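PDB 3NYY: putative glycyl-glycine endopeptidase lytM from Ruminococcus gnavus, which is probably a metalloendopeptidase of the M23 peptidase family, with an additional LytM N-terminal region and presumably a role in cleaving glycyl-glycine bonds. Local coordinates for residues 18-23 against 83-88; 10-14 against 222-226. One frame throughout, in Å; residues are numbered along the deposited sequence.

Contact 1. Residues 18-23 against 83-88; sequences FRRQPV and SCRAIW. With SO4 (sulfate ion), chain F; SO4 (sulfate ion), chain E.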
ATOM      1  N   PHE A  18     -19.708  -6.964  -3.894  1.00 12.13           N
ATOM      2  CA  PHE A  18     -19.392  -7.903  -2.847  1.00 11.11           C
ATOM      3  C   PHE A  18     -17.883  -8.174  -2.798  1.00 10.64           C
ATOM      4  O   PHE A  18     -17.261  -8.168  -1.726  1.00 11.58           O
ATOM      5  CB  PHE A  18     -20.175  -9.198  -3.016  1.00 12.75           C
ATOM      6  CG  PHE A  18     -19.850 -10.219  -1.978  1.00 11.00           C
ATOM      7  CD1 PHE A  18     -20.481 -10.178  -0.727  1.00 14.12           C
ATOM      8  CD2 PHE A  18     -18.870 -11.178  -2.197  1.00 11.56           C
ATOM      9  CE1 PHE A  18     -20.176 -11.128   0.252  1.00 15.46           C
ATOM     10  CE2 PHE A  18     -18.544 -12.110  -1.209  1.00 14.62           C
ATOM     11  CZ  PHE A  18     -19.200 -12.083   0.024  1.00 13.18           C
ATOM     12  N   ARG A  19     -17.294  -8.413  -3.950  1.00 10.70           N
ATOM     13  CA  ARG A  19     -15.863  -8.725  -3.975  1.00 11.17           C
ATOM     14  C   ARG A  19     -15.016  -7.613  -3.398  1.00 11.54           C
ATOM     15  O   ARG A  19     -13.985  -7.867  -2.762  1.00 11.79           O
ATOM     16  CB  ARG A  19     -15.395  -9.099  -5.365  1.00 11.07           C
ATOM     17  CG  ARG A  19     -16.047 -10.325  -5.902  1.00 10.17           C
ATOM     18  CD  ARG A  19     -15.612 -10.603  -7.331  1.00 11.40           C
ATOM     19  NE  ARG A  19     -14.202 -10.997  -7.393  1.00 11.98           N
ATOM     20  CZ  ARG A  19     -13.501 -11.197  -8.499  1.00 12.64           C
ATOM     21  NH1 ARG A  19     -14.045 -11.033  -9.714  1.00 15.39           N
ATOM     22  NH2 ARG A  19     -12.222 -11.578  -8.430  1.00 13.73           N
ATOM     23  N   ARG A  20     -15.463  -6.373  -3.632  1.00 11.57           N
ATOM     24  CA  ARG A  20     -14.735  -5.203  -3.125  1.00 11.98           C
ATOM     25  C   ARG A  20     -14.791  -5.021  -1.600  1.00 13.02           C
ATOM     26  O   ARG A  20     -13.891  -4.426  -1.020  1.00 13.31           O
ATOM     27  CB  ARG A  20     -15.233  -3.956  -3.865  1.00 14.88           C
ATOM     28  CG  ARG A  20     -14.536  -2.633  -3.440  1.00 18.77           C
ATOM     29  CD  ARG A  20     -14.835  -1.480  -4.390  1.00 24.20           C
ATOM     30  NE  ARG A  20     -16.273  -1.337  -4.633  1.00 23.93           N
ATOM     31  CZ  ARG A  20     -17.100  -0.566  -3.948  1.00 22.51           C
ATOM     32  NH1 ARG A  20     -16.670   0.194  -2.944  1.00 27.10           N
ATOM     33  NH2 ARG A  20     -18.398  -0.578  -4.244  1.00 27.47           N
ATOM     34  N   GLN A  21     -15.844  -5.537  -0.955  1.00 10.22           N
ATOM     35  CA  GLN A  21     -16.024  -5.510   0.504  1.00 10.19           C
ATOM     36  C   GLN A  21     -16.045  -4.096   1.056  1.00 13.63           C
ATOM     37  O   GLN A  21     -15.206  -3.737   1.853  1.00 14.94           O
ATOM     38  CB  GLN A  21     -14.948  -6.346   1.193  1.00 11.75           C
ATOM     39  CG  GLN A  21     -14.942  -7.793   0.822  1.00 10.85           C
ATOM     40  CD  GLN A  21     -15.874  -8.673   1.618  1.00 12.55           C
ATOM     41  OE1 GLN A  21     -15.699  -8.856   2.832  1.00 12.44           O
ATOM     42  NE2 GLN A  21     -16.903  -9.247   0.916  1.00 11.08           N
ATOM     43  N   PRO A  22     -16.994  -3.261   0.595  1.00 13.16           N
ATOM     44  CA  PRO A  22     -16.950  -1.831   0.989  1.00 13.93           C
ATOM     45  C   PRO A  22     -17.373  -1.668   2.456  1.00 13.91           C
ATOM     46  O   PRO A  22     -18.531  -1.871   2.772  1.00 14.93           O
ATOM     47  CB  PRO A  22     -17.946  -1.193   0.042  1.00 17.34           C
ATOM     48  CG  PRO A  22     -18.871  -2.257  -0.370  1.00 15.95           C
ATOM     49  CD  PRO A  22     -18.108  -3.545  -0.315  1.00 15.16           C
ATOM     50  N   VAL A  23     -16.456  -1.235   3.311  1.00 14.77           N
ATOM     51  CA  VAL A  23     -16.744  -1.091   4.753  1.00 14.42           C
ATOM     52  C   VAL A  23     -16.243   0.270   5.207  1.00 17.73           C
ATOM     53  O   VAL A  23     -15.028   0.508   5.231  1.00 18.87           O
ATOM     54  CB  VAL A  23     -16.086  -2.216   5.547  1.00 16.83           C
ATOM     55  CG1 VAL A  23     -16.421  -2.083   7.036  1.00 18.27           C
ATOM     56  CG2 VAL A  23     -16.543  -3.601   5.010  1.00 13.89           C
ATOM     57  N   SER A  83     -21.569 -16.847   2.826  1.00 12.61           N
ATOM     58  CA  SER A  83     -20.427 -16.237   2.164  1.00 11.80           C
ATOM     59  C   SER A  83     -19.794 -15.131   3.026  1.00 12.70           C
ATOM     60  O   SER A  83     -18.562 -15.073   3.162  1.00 11.93           O
ATOM     61  CB  SER A  83     -20.765 -15.707   0.758  1.00 13.25           C
ATOM     62  OG  SER A  83     -21.198 -16.786  -0.066  1.00 16.28           O
ATOM     63  N   CYS A  84     -20.633 -14.276   3.622  1.00 11.34           N
ATOM     64  CA  CYS A  84     -20.150 -13.214   4.504  1.00 10.70           C
ATOM     65  C   CYS A  84     -19.429 -13.820   5.716  1.00 10.25           C
ATOM     66  O   CYS A  84     -18.319 -13.379   6.041  1.00 12.16           O
ATOM     67  CB  CYS A  84     -21.280 -12.326   4.976  1.00  9.97           C
ATOM     68  SG  CYS A  84     -22.136 -11.431   3.649  1.00 12.73           S
ATOM     69  N   ARG A  85     -20.031 -14.817   6.358  1.00 10.90           N
ATOM     70  CA  ARG A  85     -19.382 -15.440   7.512  1.00 10.84           C
ATOM     71  C   ARG A  85     -18.099 -16.202   7.142  1.00 11.54           C
ATOM     72  O   ARG A  85     -17.137 -16.247   7.914  1.00 10.49           O
ATOM     73  CB  ARG A  85     -20.360 -16.360   8.236  1.00 11.42           C
ATOM     74  CG  ARG A  85     -21.483 -15.617   8.984  1.00 11.62           C
ATOM     75  CD  ARG A  85     -22.341 -16.646   9.643  1.00 14.99           C
ATOM     76  NE  ARG A  85     -23.377 -16.005  10.438  1.00 14.58           N
ATOM     77  CZ  ARG A  85     -24.677 -16.271  10.396  1.00 15.05           C
ATOM     78  NH1 ARG A  85     -25.181 -17.203   9.600  1.00 16.33           N
ATOM     79  NH2 ARG A  85     -25.503 -15.589  11.196  1.00 15.78           N
ATOM     80  N   ALA A  86     -18.044 -16.754   5.925  1.00 11.28           N
ATOM     81  CA  ALA A  86     -16.843 -17.481   5.487  1.00 11.68           C
ATOM     82  C   ALA A  86     -15.641 -16.512   5.449  1.00 11.55           C
ATOM     83  O   ALA A  86     -14.526 -16.921   5.758  1.00 12.88           O
ATOM     84  CB  ALA A  86     -17.060 -18.106   4.111  1.00 10.05           C
ATOM     85  N   ILE A  87     -15.842 -15.249   5.058  1.00  9.79           N
ATOM     86  CA  ILE A  87     -14.779 -14.252   5.025  1.00  9.49           C
ATOM     87  C   ILE A  87     -14.422 -13.753   6.430  1.00 12.17           C
ATOM     88  O   ILE A  87     -13.251 -13.603   6.759  1.00 12.67           O
ATOM     89  CB  ILE A  87     -15.145 -13.067   4.133  1.00  9.74           C
ATOM     90  CG1 ILE A  87     -15.324 -13.541   2.700  1.00 13.52           C
ATOM     91  CG2 ILE A  87     -14.097 -11.892   4.134  1.00 11.74           C
ATOM     92  CD1 ILE A  87     -16.030 -12.495   1.849  1.00 13.23           C
ATOM     93  N   TRP A  88     -15.453 -13.471   7.226  1.00  9.82           N
ATOM     94  CA  TRP A  88     -15.310 -12.661   8.453  1.00 11.12           C
ATOM     95  C   TRP A  88     -15.230 -13.488   9.724  1.00 11.45           C
ATOM     96  O   TRP A  88     -14.478 -13.115  10.617  1.00 15.02           O
ATOM     97  CB  TRP A  88     -16.448 -11.627   8.594  1.00  9.61           C
ATOM     98  CG  TRP A  88     -16.326 -10.544   7.597  1.00  9.53           C
ATOM     99  CD1 TRP A  88     -16.704 -10.614   6.299  1.00 12.34           C
ATOM    100  CD2 TRP A  88     -15.729  -9.258   7.795  1.00 11.35           C
ATOM    101  NE1 TRP A  88     -16.373  -9.411   5.654  1.00 10.31           N
ATOM    102  CE2 TRP A  88     -15.787  -8.576   6.560  1.00 10.56           C
ATOM    103  CE3 TRP A  88     -15.146  -8.618   8.882  1.00 10.86           C
ATOM    104  CZ2 TRP A  88     -15.284  -7.296   6.394  1.00 11.56           C
ATOM    105  CZ3 TRP A  88     -14.694  -7.288   8.723  1.00 11.28           C
ATOM    106  CH2 TRP A  88     -14.743  -6.658   7.487  1.00 11.84           C
TER
HETATM  107  S   SO4 F 284     -28.749 -17.386  10.155  1.00 39.62           S
HETATM  108  O1  SO4 F 284     -27.968 -16.186   9.836  1.00 48.63           O
HETATM  109  O2  SO4 F 284     -28.027 -18.565   9.691  1.00 45.34           O
HETATM  110  O3  SO4 F 284     -28.955 -17.434  11.589  1.00 46.61           O
HETATM  111  O4  SO4 F 284     -30.003 -17.229   9.413  1.00 44.37           O
HETATM  112  S   SO4 E 283     -12.583 -12.132 -13.294  1.00 80.22           S
HETATM  113  O1  SO4 E 283     -12.688 -12.168 -11.845  1.00 78.73           O
HETATM  114  O2  SO4 E 283     -11.759 -13.263 -13.718  1.00 81.42           O
HETATM  115  O3  SO4 E 283     -13.927 -12.199 -13.871  1.00 82.00           O
HETATM  116  O4  SO4 E 283     -11.950 -10.885 -13.730  1.00 84.02           O
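Phe-18 and Ile-87 meet at the centre, where the ring's CZ presses on CD1 of the isoleucine at 3.7 Å. The two side chains come from opposite directions; the slim CD1 end of Ile-87, oblique to the ring, also lies 3.5 Å from Gln-21 NE2 and so packs against both groups. Setting CG anti to the backbone N (chi1 178°) carries the ring toward helix 77-88. There Cys-84 SG lies at the ring edge, 3.9 Å from CE1, a sulfur-aromatic contact between apolar groups. Further along, Val-23 CG2 packs on Trp-88 CZ2 at 4.1 Å.

Between these patches stands the amide of Gln-21. Its chain bends at chi2 (-86°), bringing NE2 over the centre of the Phe-18 ring while it donates to Phe-18 O at 2.9 Å. On the other side of the amide, OE1 accepts from Trp-88 NE1 at 3.0 Å; the indole N-H approaches in the carbonyl plane. A glutamine can therefore serve both buried polar partners with one group, and the two bonds fix its rotation. At the outer edges, Arg-19 and Arg-85 each bind a sulfate, probably from the crystallisation liquor, and Arg-85 also forms a salt bridge with Asp-36.

The end of helix 16-20, which Gln-21 leaves with positive phi, and the loop that follows pack on helix 77-88 within the helical LytM N-terminal region.

Contact 2. Residues 10-14 against 222-226; sequences KPVVS and YLKEG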
ATOM      1  N   LYS A  10     -29.372 -13.198  -7.258  1.00 22.82           N
ATOM      2  CA  LYS A  10     -28.297 -13.834  -8.039  1.00 22.97           C
ATOM      3  C   LYS A  10     -27.157 -14.226  -7.068  1.00 18.67           C
ATOM      4  O   LYS A  10     -27.023 -13.649  -5.998  1.00 16.50           O
ATOM      5  CB  LYS A  10     -27.719 -12.837  -9.053  1.00 25.36           C
ATOM      6  CG  LYS A  10     -28.691 -12.337 -10.123  1.00 36.55           C
ATOM      7  CD  LYS A  10     -28.909 -13.374 -11.216  1.00 42.21           C
ATOM      8  CE  LYS A  10     -29.812 -12.839 -12.334  1.00 49.44           C
ATOM      9  NZ  LYS A  10     -31.196 -12.513 -11.846  1.00 52.62           N
ATOM     10  N   PRO A  11     -26.321 -15.213  -7.439  1.00 20.98           N
ATOM     11  CA  PRO A  11     -25.194 -15.550  -6.567  1.00 17.44           C
ATOM     12  C   PRO A  11     -24.363 -14.304  -6.259  1.00 13.66           C
ATOM     13  O   PRO A  11     -24.083 -13.476  -7.168  1.00 15.28           O
ATOM     14  CB  PRO A  11     -24.403 -16.560  -7.410  1.00 21.05           C
ATOM     15  CG  PRO A  11     -25.445 -17.170  -8.312  1.00 22.30           C
ATOM     16  CD  PRO A  11     -26.320 -16.030  -8.670  1.00 22.58           C
ATOM     17  N   VAL A  12     -24.019 -14.133  -4.984  1.00 14.88           N
ATOM     18  CA  VAL A  12     -23.441 -12.854  -4.559  1.00 14.88           C
ATOM     19  C   VAL A  12     -21.924 -12.799  -4.698  1.00 14.29           C
ATOM     20  O   VAL A  12     -21.373 -11.736  -4.929  1.00 12.62           O
ATOM     21  CB  VAL A  12     -23.899 -12.498  -3.133  1.00 18.41           C
ATOM     22  CG1 VAL A  12     -23.429 -11.081  -2.734  1.00 16.62           C
ATOM     23  CG2 VAL A  12     -25.449 -12.557  -3.060  1.00 23.94           C
ATOM     24  N   VAL A  13     -21.241 -13.944  -4.610  1.00 14.86           N
ATOM     25  CA  VAL A  13     -19.760 -13.963  -4.565  1.00 12.81           C
ATOM     26  C   VAL A  13     -19.110 -13.282  -5.770  1.00 14.43           C
ATOM     27  O   VAL A  13     -18.148 -12.518  -5.598  1.00 17.97           O
ATOM     28  CB  VAL A  13     -19.197 -15.382  -4.343  1.00 13.14           C
ATOM     29  CG1 VAL A  13     -17.666 -15.393  -4.406  1.00 12.55           C
ATOM     30  CG2 VAL A  13     -19.669 -15.909  -2.932  1.00 14.45           C
ATOM     31  N   SER A  14     -19.638 -13.494  -6.972  1.00 14.50           N
ATOM     32  CA  SER A  14     -19.065 -12.867  -8.172  1.00 15.54           C
ATOM     33  C   SER A  14     -19.522 -11.443  -8.451  1.00 16.17           C
ATOM     34  O   SER A  14     -19.038 -10.816  -9.415  1.00 18.06           O
ATOM     35  CB  SER A  14     -19.301 -13.748  -9.400  1.00 17.57           C
ATOM     36  OG  SER A  14     -20.656 -13.979  -9.602  1.00 19.66           O
ATOM     37  N   TYR A 222     -10.424 -16.692  -1.008  1.00 10.48           N
ATOM     38  CA  TYR A 222     -11.204 -17.201  -2.131  1.00 11.80           C
ATOM     39  C   TYR A 222     -12.436 -17.957  -1.655  1.00 12.41           C
ATOM     40  O   TYR A 222     -12.366 -18.797  -0.730  1.00 11.99           O
ATOM     41  CB  TYR A 222     -10.379 -18.163  -3.016  1.00 11.24           C
ATOM     42  CG  TYR A 222      -9.219 -17.513  -3.723  1.00 10.38           C
ATOM     43  CD1 TYR A 222      -8.055 -17.201  -3.031  1.00  9.81           C
ATOM     44  CD2 TYR A 222      -9.294 -17.175  -5.070  1.00 10.80           C
ATOM     45  CE1 TYR A 222      -6.979 -16.612  -3.674  1.00 10.21           C
ATOM     46  CE2 TYR A 222      -8.212 -16.574  -5.723  1.00 11.71           C
ATOM     47  CZ  TYR A 222      -7.066 -16.305  -5.015  1.00 12.74           C
ATOM     48  OH  TYR A 222      -5.995 -15.678  -5.682  1.00 13.04           O
ATOM     49  N   LEU A 223     -13.553 -17.692  -2.329  1.00 11.98           N
ATOM     50  CA  LEU A 223     -14.792 -18.443  -2.128  1.00 11.25           C
ATOM     51  C   LEU A 223     -15.174 -19.112  -3.418  1.00 13.88           C
ATOM     52  O   LEU A 223     -15.014 -18.556  -4.481  1.00 13.39           O
ATOM     53  CB  LEU A 223     -15.911 -17.484  -1.735  1.00 10.95           C
ATOM     54  CG  LEU A 223     -15.774 -16.779  -0.366  1.00 14.35           C
ATOM     55  CD1 LEU A 223     -16.998 -15.825  -0.157  1.00 15.67           C
ATOM     56  CD2 LEU A 223     -15.617 -17.761   0.714  1.00 21.30           C
ATOM     57  N   LYS A 224     -15.700 -20.317  -3.298  1.00 11.92           N
ATOM     58  CA  LYS A 224     -16.076 -21.106  -4.460  1.00 15.53           C
ATOM     59  C   LYS A 224     -17.493 -20.767  -4.898  1.00 17.08           C
ATOM     60  O   LYS A 224     -18.400 -20.686  -4.074  1.00 19.69           O
ATOM     61  CB  LYS A 224     -15.888 -22.587  -4.159  1.00 20.84           C
ATOM     62  CG  LYS A 224     -15.654 -23.404  -5.448  1.00 28.91           C
ATOM     63  CD  LYS A 224     -15.102 -24.801  -5.184  1.00 31.11           C
ATOM     64  CE  LYS A 224     -14.920 -25.558  -6.511  1.00 34.75           C
ATOM     65  NZ  LYS A 224     -14.445 -26.961  -6.245  1.00 30.64           N
ATOM     66  N   GLU A 225     -17.672 -20.494  -6.193  1.00 13.60           N
ATOM     67  CA  GLU A 225     -18.983 -20.248  -6.781  1.00 13.29           C
ATOM     68  C   GLU A 225     -19.072 -21.103  -8.035  1.00 13.77           C
ATOM     69  O   GLU A 225     -18.270 -20.964  -8.979  1.00 13.01           O
ATOM     70  CB  GLU A 225     -19.165 -18.778  -7.112  1.00 13.01           C
ATOM     71  CG  GLU A 225     -20.549 -18.463  -7.633  1.00 16.10           C
ATOM     72  CD  GLU A 225     -20.795 -16.959  -7.857  1.00 20.68           C
ATOM     73  OE1 GLU A 225     -21.178 -16.274  -6.899  1.00 21.86           O
ATOM     74  OE2 GLU A 225     -20.617 -16.479  -8.987  1.00 21.93           O
ATOM     75  N   GLY A 226     -19.988 -22.062  -8.025  1.00 13.32           N
ATOM     76  CA  GLY A 226     -19.955 -23.100  -9.033  1.00 14.99           C
ATOM     77  C   GLY A 226     -18.613 -23.829  -8.926  1.00 14.13           C
ATOM     78  O   GLY A 226     -18.118 -24.150  -7.826  1.00 15.87           O
TER
HETATM   79  O   HOH W   1     -22.221 -17.125  -4.647  1.00 21.74           O
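The carboxylate of Glu-225 is held by Pro-11, Val-13 and Ser-14. Over one face sits Pro-11, its CB 3.3 Å from OE1; on the opposite face the backbone N of Ser-14 donates to the same oxygen at 3.2 Å, from 39° above the carboxylate plane, and Val-13 CB lies on that side too. At the edge, Ser-14 OG gives its hydrogen to the syn lone pair of OE2, a short bond of 2.6 Å. A water donates to OE1 and accepts a weak bond from Val-13 N.

Ser-14 thus grips both carboxylate oxygens, one with its backbone and one with its hydroxyl. The hydroxyl stands between its own N and carbonyl carbon (chi1 58°), which lets both donors face the same group, and serine is short enough for its hydroxyl to reach the edge of the carboxylate while its own N-H meets the other oxygen. Glutamate suits the other side because its chain, extended from CB onward with CG anti to the backbone N (chi1 -176°), spans the distance from the strand to the loop.

Topologically, the contact ties the linker between helices 4-8 and 16-20, in the LytM N-terminal region, to the end of strand 216-225 in the antiparallel sheet of the M23 peptidase fold. With an alanine here instead of Glu-225, both the N-H and the hydroxyl of Ser-14 would probably lose their acceptor, and the hydroxyl would be free to turn.

Beside the polar grip, Val-13 and Leu-223 cross at about a right angle. CG1 of the valine touches the leucine CB at 3.8 Å, and its CG2 comes to 3.9 Å from Leu-223 CD1. Compact branched chains suit this buried spot, where Ser-83 of helix 77-88 touches both and Ile-230 of the neighbouring strand 228-232 also meets Val-13.

The two contacts lie about 11 Å apart between centres, with contact 1 nested inside the chain loop that contact 2 closes. Contact 1 is the more buried: it joins two helical parts of the N-terminal region, and its polar groups are inner amide and indole donors and acceptors. Contact 2 lies nearer the surface and joins that region to the peptidase sheet, with a charged carboxylate gripped by a backbone N-H and a hydroxyl, and a water alongside. They share a boundary. Phe-18 CB approaches Val-12 O at 3.4 Å, and Ala-86 CB packs on Leu-223 CD2 at 3.7 Å, so both segments of contact 1 adjoin contact 2.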